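PDB 4A27: synaptic vesicle membrane protein VAT-1 homolog-like from Homo sapiens, which probably works as an oxidoreductase, being a member of the quinone oxidoreductase branch of the zinc-containing alcohol dehydrogenase family. Local coordinates for residues E3-V8 and A318-K323; M125-A130 and G156-Q161; T174-K179 and H330-I335. All blocks are in the same frame, centred on the assembly; numbering follows the deposited sequence.

Interaction 1 (E3-V8 and A318-K323); sequences EMRAVV and ALEEVK
An N-terminal beta hairpin of the alcohol-dehydrogenase-type fold, strands 4-9 and 18-23, here packs through its first strand against the turn leading into helix 322-330. The polar part of the contact is one salt bridge at the exposed side. NH1 of Arg-5 donates to OE2 of Glu-320 over 3.1 Å, almost straight, with an N-H...O angle of 174°. The oxygen sits at the edge of the guanidinium and in its plane, whereas the nitrogen comes from above the carboxylate plane, 41° out of it. The bridge has a single bond, OE1 of Glu-320 staying 4.1 Å from NH2 of Arg-5. Leu-319 lays CD1 over one face of the same guanidinium, 4.3 Å from NH2 of Arg-5. Deeper in, CG2 of Val-7, anti to its carbonyl carbon, lies 4.1 Å from CD2 of Leu-319 and meets CG2 of Val-322 tip to tip, so that three buried side chains close the apolar part. The strand carrying Arg-5 and Val-7 is fixed by backbone bonds to Phe-21 and Lys-23 of the hairpin and to Trp-97 and Glu-99. The turn holds itself together: Glu-321, at the N-cap position, donates its backbone N to Ala-318 O at 2.9 Å, and its OE1 accepts from Ala-318 N at 2.8 Å.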
# COMPACT_ATOMS: atom_id res chain seq x y z
N GLU A 3 -48.21 4.52 7.24
CA GLU A 3 -46.92 4.16 7.80
C GLU A 3 -46.37 2.91 7.12
O GLU A 3 -47.13 2.03 6.68
CB GLU A 3 -47.02 3.99 9.30
CG GLU A 3 -47.42 5.28 9.96
CD GLU A 3 -47.28 5.22 11.46
OE1 GLU A 3 -47.58 4.15 12.03
OE2 GLU A 3 -46.85 6.22 12.06
N MET A 4 -45.05 2.83 7.06
CA MET A 4 -44.36 1.74 6.34
C MET A 4 -43.95 0.69 7.36
O MET A 4 -43.88 1.01 8.53
CB MET A 4 -43.11 2.27 5.64
CG MET A 4 -42.11 2.98 6.57
SD MET A 4 -40.51 3.22 5.77
CE MET A 4 -39.28 3.49 7.09
N ARG A 5 -43.69 -0.54 6.91
CA ARG A 5 -43.13 -1.59 7.79
C ARG A 5 -41.62 -1.52 7.78
O ARG A 5 -41.01 -1.17 6.78
CB ARG A 5 -43.52 -3.01 7.34
CG ARG A 5 -45.03 -3.25 7.23
CD ARG A 5 -45.38 -4.72 7.52
NE ARG A 5 -44.83 -5.64 6.53
CZ ARG A 5 -44.56 -6.93 6.76
NH1 ARG A 5 -44.78 -7.49 7.95
NH2 ARG A 5 -44.07 -7.67 5.77
N ALA A 6 -41.02 -1.82 8.93
CA ALA A 6 -39.61 -1.77 9.09
C ALA A 6 -39.18 -2.75 10.17
O ALA A 6 -40.01 -3.22 10.95
CB ALA A 6 -39.17 -0.35 9.43
N VAL A 7 -37.90 -3.13 10.14
CA VAL A 7 -37.31 -3.91 11.22
C VAL A 7 -36.75 -2.88 12.19
O VAL A 7 -36.08 -1.94 11.78
CB VAL A 7 -36.19 -4.84 10.75
CG1 VAL A 7 -35.55 -5.56 11.95
CG2 VAL A 7 -36.71 -5.86 9.73
N VAL A 8 -37.10 -3.03 13.47
CA VAL A 8 -36.59 -2.17 14.52
C VAL A 8 -35.73 -3.00 15.47
O VAL A 8 -36.07 -4.15 15.80
CB VAL A 8 -37.74 -1.50 15.31
CG1 VAL A 8 -37.14 -0.35 16.17
CG2 VAL A 8 -38.79 -0.99 14.39
N ALA A 318 -37.45 -13.55 4.14
CA ALA A 318 -38.56 -12.63 4.42
C ALA A 318 -38.12 -11.62 5.48
O ALA A 318 -37.19 -11.89 6.25
CB ALA A 318 -39.81 -13.42 4.95
N LEU A 319 -38.77 -10.46 5.54
CA LEU A 319 -38.49 -9.50 6.63
C LEU A 319 -38.69 -10.12 8.01
O LEU A 319 -37.97 -9.79 8.95
CB LEU A 319 -39.36 -8.26 6.52
CG LEU A 319 -39.02 -7.13 5.55
CD1 LEU A 319 -40.06 -6.09 5.79
CD2 LEU A 319 -37.63 -6.54 5.77
N GLU A 320 -39.67 -11.02 8.13
CA GLU A 320 -39.94 -11.74 9.37
C GLU A 320 -38.81 -12.70 9.75
O GLU A 320 -38.78 -13.19 10.88
CB GLU A 320 -41.23 -12.57 9.26
CG GLU A 320 -42.56 -11.82 9.40
CD GLU A 320 -43.00 -11.10 8.13
OE1 GLU A 320 -42.28 -11.14 7.11
OE2 GLU A 320 -44.08 -10.46 8.17
N GLU A 321 -37.92 -13.01 8.80
CA GLU A 321 -36.93 -14.08 9.00
C GLU A 321 -35.52 -13.54 9.27
O GLU A 321 -34.54 -14.27 9.16
CB GLU A 321 -36.92 -15.03 7.79
CG GLU A 321 -38.20 -15.91 7.66
CD GLU A 321 -38.40 -16.53 6.26
OE1 GLU A 321 -37.80 -16.06 5.25
OE2 GLU A 321 -39.21 -17.49 6.16
N VAL A 322 -35.40 -12.26 9.64
CA VAL A 322 -34.09 -11.63 9.83
C VAL A 322 -33.24 -12.30 10.94
O VAL A 322 -32.01 -12.38 10.82
CB VAL A 322 -34.21 -10.10 10.05
CG1 VAL A 322 -32.84 -9.44 10.13
CG2 VAL A 322 -34.95 -9.48 8.92
N LYS A 323 -33.89 -12.79 12.00
CA LYS A 323 -33.19 -13.49 13.08
C LYS A 323 -32.51 -14.74 12.54
O LYS A 323 -31.34 -15.00 12.80
CB LYS A 323 -34.17 -13.89 14.21
CG LYS A 323 -34.70 -12.72 15.04
CD LYS A 323 -35.61 -13.20 16.21

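Interaction 2 (M125-A130 and G156-Q161); sequences MNFVTA and GQAVAQ
Segments 125-130 and 156-161, within helices 124-137 and 154-163, cross at -52°, their axes 8.4 Å apart at closest approach, a close fit made possible by small residues at the crossing. Ala-130 and Ala-158 stand there methyl to methyl, with 3.7 Å between their CB atoms. CB of Ala-130 also touches CG2 of Val-159 at 3.8 Å, the branch that lies anti to the carbonyl carbon. On the other flank of the Ala-158 methyl is the ring of Phe-127. CB of Ala-158 hangs 3.5 Å from the ring centroid and only 4° off the normal, a CH-pi contact centred on the face, so that all six ring carbons are nearly equally distant from it. At the ring edge, and in its plane, OE1 of Gln-161 comes within 3.7 Å of CZ of Phe-127 at the end of an extended chain; the amide and ring planes are 58° apart. That oxygen accepts a hydrogen bond from the backbone N of Lys-310, which anchors it beside the ring. Leu-300 of helix 290-305 and Ile-309 also pack on Phe-127, and the ring of Phe-123 lies nearly parallel to it. An alanine in place of Phe-127 would probably loosen the crossing, because the face that covers the Ala-158 methyl and the edge beside Gln-161 would both be lost. Helix 154-163 follows the first strand of the Rossmann sheet, 145-148, and its glycine-rich turn. No hydrogen bond links the two segments, so their association here rests on shape and dispersion.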
# COMPACT_ATOMS: atom_id res chain seq x y z
N MET A 125 -21.70 -3.36 -1.13
CA MET A 125 -20.78 -3.57 -0.01
C MET A 125 -19.65 -4.51 -0.40
O MET A 125 -18.47 -4.14 -0.26
CB MET A 125 -21.51 -4.10 1.23
CG MET A 125 -22.35 -3.04 1.96
SD MET A 125 -21.36 -1.86 2.91
CE MET A 125 -21.16 -2.85 4.41
N ASN A 126 -20.00 -5.71 -0.86
CA ASN A 126 -19.00 -6.73 -1.10
C ASN A 126 -18.05 -6.36 -2.22
O ASN A 126 -16.81 -6.50 -2.07
CB ASN A 126 -19.60 -8.11 -1.34
CG ASN A 126 -20.29 -8.70 -0.11
OD1 ASN A 126 -20.11 -8.24 1.01
ND2 ASN A 126 -21.10 -9.73 -0.32
N PHE A 127 -18.59 -5.90 -3.35
CA PHE A 127 -17.74 -5.66 -4.50
C PHE A 127 -16.92 -4.37 -4.39
O PHE A 127 -15.76 -4.34 -4.84
CB PHE A 127 -18.50 -5.75 -5.82
CG PHE A 127 -18.73 -7.17 -6.27
CD1 PHE A 127 -19.77 -7.92 -5.71
CD2 PHE A 127 -17.89 -7.77 -7.21
CE1 PHE A 127 -19.96 -9.26 -6.08
CE2 PHE A 127 -18.08 -9.11 -7.59
CZ PHE A 127 -19.13 -9.84 -7.02
N VAL A 128 -17.47 -3.32 -3.77
CA VAL A 128 -16.68 -2.12 -3.59
C VAL A 128 -15.55 -2.43 -2.59
O VAL A 128 -14.43 -2.00 -2.77
CB VAL A 128 -17.55 -0.89 -3.12
CG1 VAL A 128 -16.69 0.27 -2.77
CG2 VAL A 128 -18.56 -0.45 -4.21
N THR A 129 -15.83 -3.18 -1.54
CA THR A 129 -14.79 -3.51 -0.57
C THR A 129 -13.64 -4.24 -1.26
O THR A 129 -12.47 -3.91 -1.11
CB THR A 129 -15.38 -4.36 0.57
OG1 THR A 129 -16.33 -3.57 1.27
CG2 THR A 129 -14.31 -4.88 1.55
N ALA A 130 -14.00 -5.25 -2.01
CA ALA A 130 -13.06 -6.07 -2.74
C ALA A 130 -12.22 -5.22 -3.68
O ALA A 130 -11.01 -5.31 -3.71
CB ALA A 130 -13.83 -7.14 -3.53
N GLY A 156 -15.11 -12.52 0.01
CA GLY A 156 -14.23 -13.54 -0.52
C GLY A 156 -14.50 -13.92 -1.97
O GLY A 156 -13.57 -14.01 -2.76
N GLN A 157 -15.77 -14.12 -2.31
CA GLN A 157 -16.09 -14.45 -3.69
C GLN A 157 -15.92 -13.24 -4.62
O GLN A 157 -15.54 -13.41 -5.79
CB GLN A 157 -17.53 -14.98 -3.78
CG GLN A 157 -17.69 -16.39 -3.26
CD GLN A 157 -17.04 -17.41 -4.18
OE1 GLN A 157 -17.56 -17.67 -5.27
NE2 GLN A 157 -15.87 -17.96 -3.76
N ALA A 158 -16.24 -12.03 -4.14
CA ALA A 158 -16.01 -10.83 -4.93
C ALA A 158 -14.51 -10.66 -5.21
O ALA A 158 -14.10 -10.32 -6.33
CB ALA A 158 -16.60 -9.56 -4.23
N VAL A 159 -13.67 -10.92 -4.22
CA VAL A 159 -12.21 -10.87 -4.39
C VAL A 159 -11.73 -11.89 -5.48
O VAL A 159 -10.94 -11.53 -6.39
CB VAL A 159 -11.46 -11.10 -3.04
CG1 VAL A 159 -9.95 -11.39 -3.21
CG2 VAL A 159 -11.62 -9.89 -2.03
N ALA A 160 -12.25 -13.12 -5.45
CA ALA A 160 -11.81 -14.17 -6.43
C ALA A 160 -12.18 -13.76 -7.83
O ALA A 160 -11.41 -13.90 -8.73
CB ALA A 160 -12.41 -15.53 -6.11
N GLN A 161 -13.37 -13.21 -8.01
CA GLN A 161 -13.83 -12.85 -9.34
C GLN A 161 -13.00 -11.68 -9.89
O GLN A 161 -12.69 -11.64 -11.06
CB GLN A 161 -15.31 -12.43 -9.30
CG GLN A 161 -16.23 -13.59 -9.03
CD GLN A 161 -17.68 -13.21 -9.03
OE1 GLN A 161 -18.05 -12.21 -9.65
NE2 GLN A 161 -18.53 -14.03 -8.40

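Interaction 3 (T174-K179 and H330-I335); sequences TASTFK and HDRGNI
At the edge of the Arg-332 guanidinium, near its plane, stands the hydroxyl of Ser-176, with OG 4.5 Å from NH2 of Arg-332 and therefore too distant for a bond; this hydroxyl instead accepts from NE of Arg-193. The contact is carried by Lys-179, whose CG is anti to the carbonyl carbon and whose chain runs on fully extended, with chi2 at -179° and chi3 at -177°. This straight shape brings NZ of Lys-179 to the carbonyl oxygen of Arg-332 at 2.8 Å. A second, weak bond reaches O of Asn-334 at 3.3 Å from NZ of Lys-179, although the ammonium is modelled too close to another atom and its position is less certain. Arg-332 has a positive phi of 52° and belongs to a Schellman motif ending helix 322-330, so the lysine is bound by main-chain oxygens just past a helix C-terminus, a setting likely to suit a positive charge. Lower down the chain, CD of Lys-179 lies 4.1 Å from CG1 of Ile-335, the two side chains sliding past each other in opposite directions. NH2 of Arg-332 is 4.5 Å from NZ of Lys-179 and also close to Arg-193, so positive charge gathers here. In NADP-dependent relatives the nucleotide's 2'-phosphate binds beyond the end of the second Rossmann strand, and the basic cluster is consistent with such a place; a bound 1,2-ethanediol, probably from the crystallisation liquor, lies about 3 Å from the Lys-179 side chain. Strand 170-175 precedes the lysine and lies between strands 145-148 and 189-192 in the parallel sheet. Ile-335 rests on Ala-182 and Ile-183 of helix 180-183, while its backbone N binds Asp-314 in strand 313-317, just before strand 337-341 begins.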
# COMPACT_ATOMS: atom_id res chain seq x y z
N THR A 174 -9.09 -19.96 1.84
CA THR A 174 -9.47 -20.89 2.91
C THR A 174 -11.00 -20.90 3.09
O THR A 174 -11.66 -19.87 2.91
CB THR A 174 -8.77 -20.54 4.24
OG1 THR A 174 -9.22 -19.27 4.70
CG2 THR A 174 -7.25 -20.50 4.05
N ALA A 175 -11.54 -22.06 3.47
CA ALA A 175 -12.96 -22.28 3.68
C ALA A 175 -13.20 -23.65 4.35
O ALA A 175 -12.40 -24.58 4.17
CB ALA A 175 -13.71 -22.22 2.38
N SER A 176 -14.32 -23.80 5.06
CA SER A 176 -14.70 -25.10 5.65
C SER A 176 -14.90 -26.14 4.56
O SER A 176 -15.43 -25.82 3.48
CB SER A 176 -15.96 -24.95 6.49
OG SER A 176 -15.71 -24.14 7.63
N THR A 177 -14.48 -27.37 4.83
CA THR A 177 -14.35 -28.39 3.77
C THR A 177 -15.67 -28.79 3.09
O THR A 177 -15.68 -29.19 1.90
CB THR A 177 -13.61 -29.68 4.25
OG1 THR A 177 -12.47 -29.32 5.04
CG2 THR A 177 -13.12 -30.52 3.05
N PHE A 178 -16.79 -28.68 3.82
CA PHE A 178 -18.12 -28.90 3.20
C PHE A 178 -18.45 -27.85 2.13
O PHE A 178 -19.32 -28.07 1.31
CB PHE A 178 -19.25 -28.99 4.25
CG PHE A 178 -19.63 -27.68 4.91
CD1 PHE A 178 -20.60 -26.86 4.35
CD2 PHE A 178 -19.06 -27.31 6.12
CE1 PHE A 178 -20.96 -25.65 4.97
CE2 PHE A 178 -19.41 -26.11 6.75
CZ PHE A 178 -20.36 -25.28 6.17
N LYS A 179 -17.75 -26.71 2.13
CA LYS A 179 -17.96 -25.72 1.08
C LYS A 179 -17.13 -25.97 -0.17
O LYS A 179 -17.47 -25.43 -1.23
CB LYS A 179 -17.69 -24.30 1.60
CG LYS A 179 -18.67 -23.84 2.67
CD LYS A 179 -18.37 -22.42 3.12
CE LYS A 179 -19.29 -21.99 4.25
NZ LYS A 179 -18.73 -20.83 4.96
N HIS A 330 -23.73 -15.75 11.59
CA HIS A 330 -22.96 -16.07 12.78
C HIS A 330 -22.35 -17.48 12.68
O HIS A 330 -21.19 -17.66 13.01
CB HIS A 330 -23.81 -15.94 14.03
CG HIS A 330 -23.12 -16.37 15.29
ND1 HIS A 330 -22.03 -15.70 15.81
CD2 HIS A 330 -23.35 -17.41 16.12
CE1 HIS A 330 -21.62 -16.31 16.91
NE2 HIS A 330 -22.41 -17.35 17.12
N ASP A 331 -23.13 -18.44 12.20
CA ASP A 331 -22.70 -19.83 12.08
C ASP A 331 -21.85 -20.10 10.84
O ASP A 331 -21.52 -21.26 10.57
CB ASP A 331 -23.93 -20.75 12.03
CG ASP A 331 -24.69 -20.80 13.36
OD1 ASP A 331 -24.28 -20.13 14.32
OD2 ASP A 331 -25.71 -21.51 13.43
N ARG A 332 -21.55 -19.04 10.08
CA ARG A 332 -20.69 -19.12 8.91
C ARG A 332 -21.13 -20.20 7.91
O ARG A 332 -20.29 -20.84 7.27
CB ARG A 332 -19.24 -19.37 9.34
CG ARG A 332 -18.66 -18.33 10.30
CD ARG A 332 -17.24 -18.73 10.71
NE ARG A 332 -16.60 -19.45 9.61
CZ ARG A 332 -15.89 -18.90 8.63
NH1 ARG A 332 -15.65 -17.59 8.62
NH2 ARG A 332 -15.39 -19.66 7.66
N GLY A 333 -22.44 -20.40 7.80
CA GLY A 333 -23.01 -21.45 6.96
C GLY A 333 -23.26 -21.07 5.52
O GLY A 333 -23.63 -21.93 4.72
N ASN A 334 -23.10 -19.79 5.19
CA ASN A 334 -23.41 -19.29 3.85
C ASN A 334 -22.29 -19.42 2.81
O ASN A 334 -21.11 -19.39 3.15
CB ASN A 334 -23.79 -17.81 3.94
CG ASN A 334 -22.70 -16.99 4.58
OD1 ASN A 334 -22.40 -17.17 5.76
ND2 ASN A 334 -22.11 -16.10 3.83
N ILE A 335 -22.69 -19.51 1.54
CA ILE A 335 -21.80 -19.29 0.41
C ILE A 335 -22.32 -18.05 -0.36
O ILE A 335 -23.30 -18.12 -1.08
CB ILE A 335 -21.77 -20.52 -0.53
CG1 ILE A 335 -21.09 -21.67 0.17
CG2 ILE A 335 -21.00 -20.24 -1.83
CD1 ILE A 335 -21.21 -23.02 -0.56

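In the fold
Interactions 2 and 3 both belong to the first half of the Rossmann domain: helix 154-163 of the former leads into strand 170-175 of the latter, their centres being 16 Å apart and their nearest atoms about 5 Å. Interaction 1 lies further out, 27 Å from interaction 2 between centres. It is linked to interaction 3 by helix 322-330, which starts at one contact and ends at the other; their centres are 26 Å apart and their nearest atoms about 8 Å, without touching. The C-terminal part of the chain thus contacts both the N-terminal hairpin and the turn that follows the second Rossmann strand. Of the three, interaction 3 is the likeliest to border a cofactor pocket.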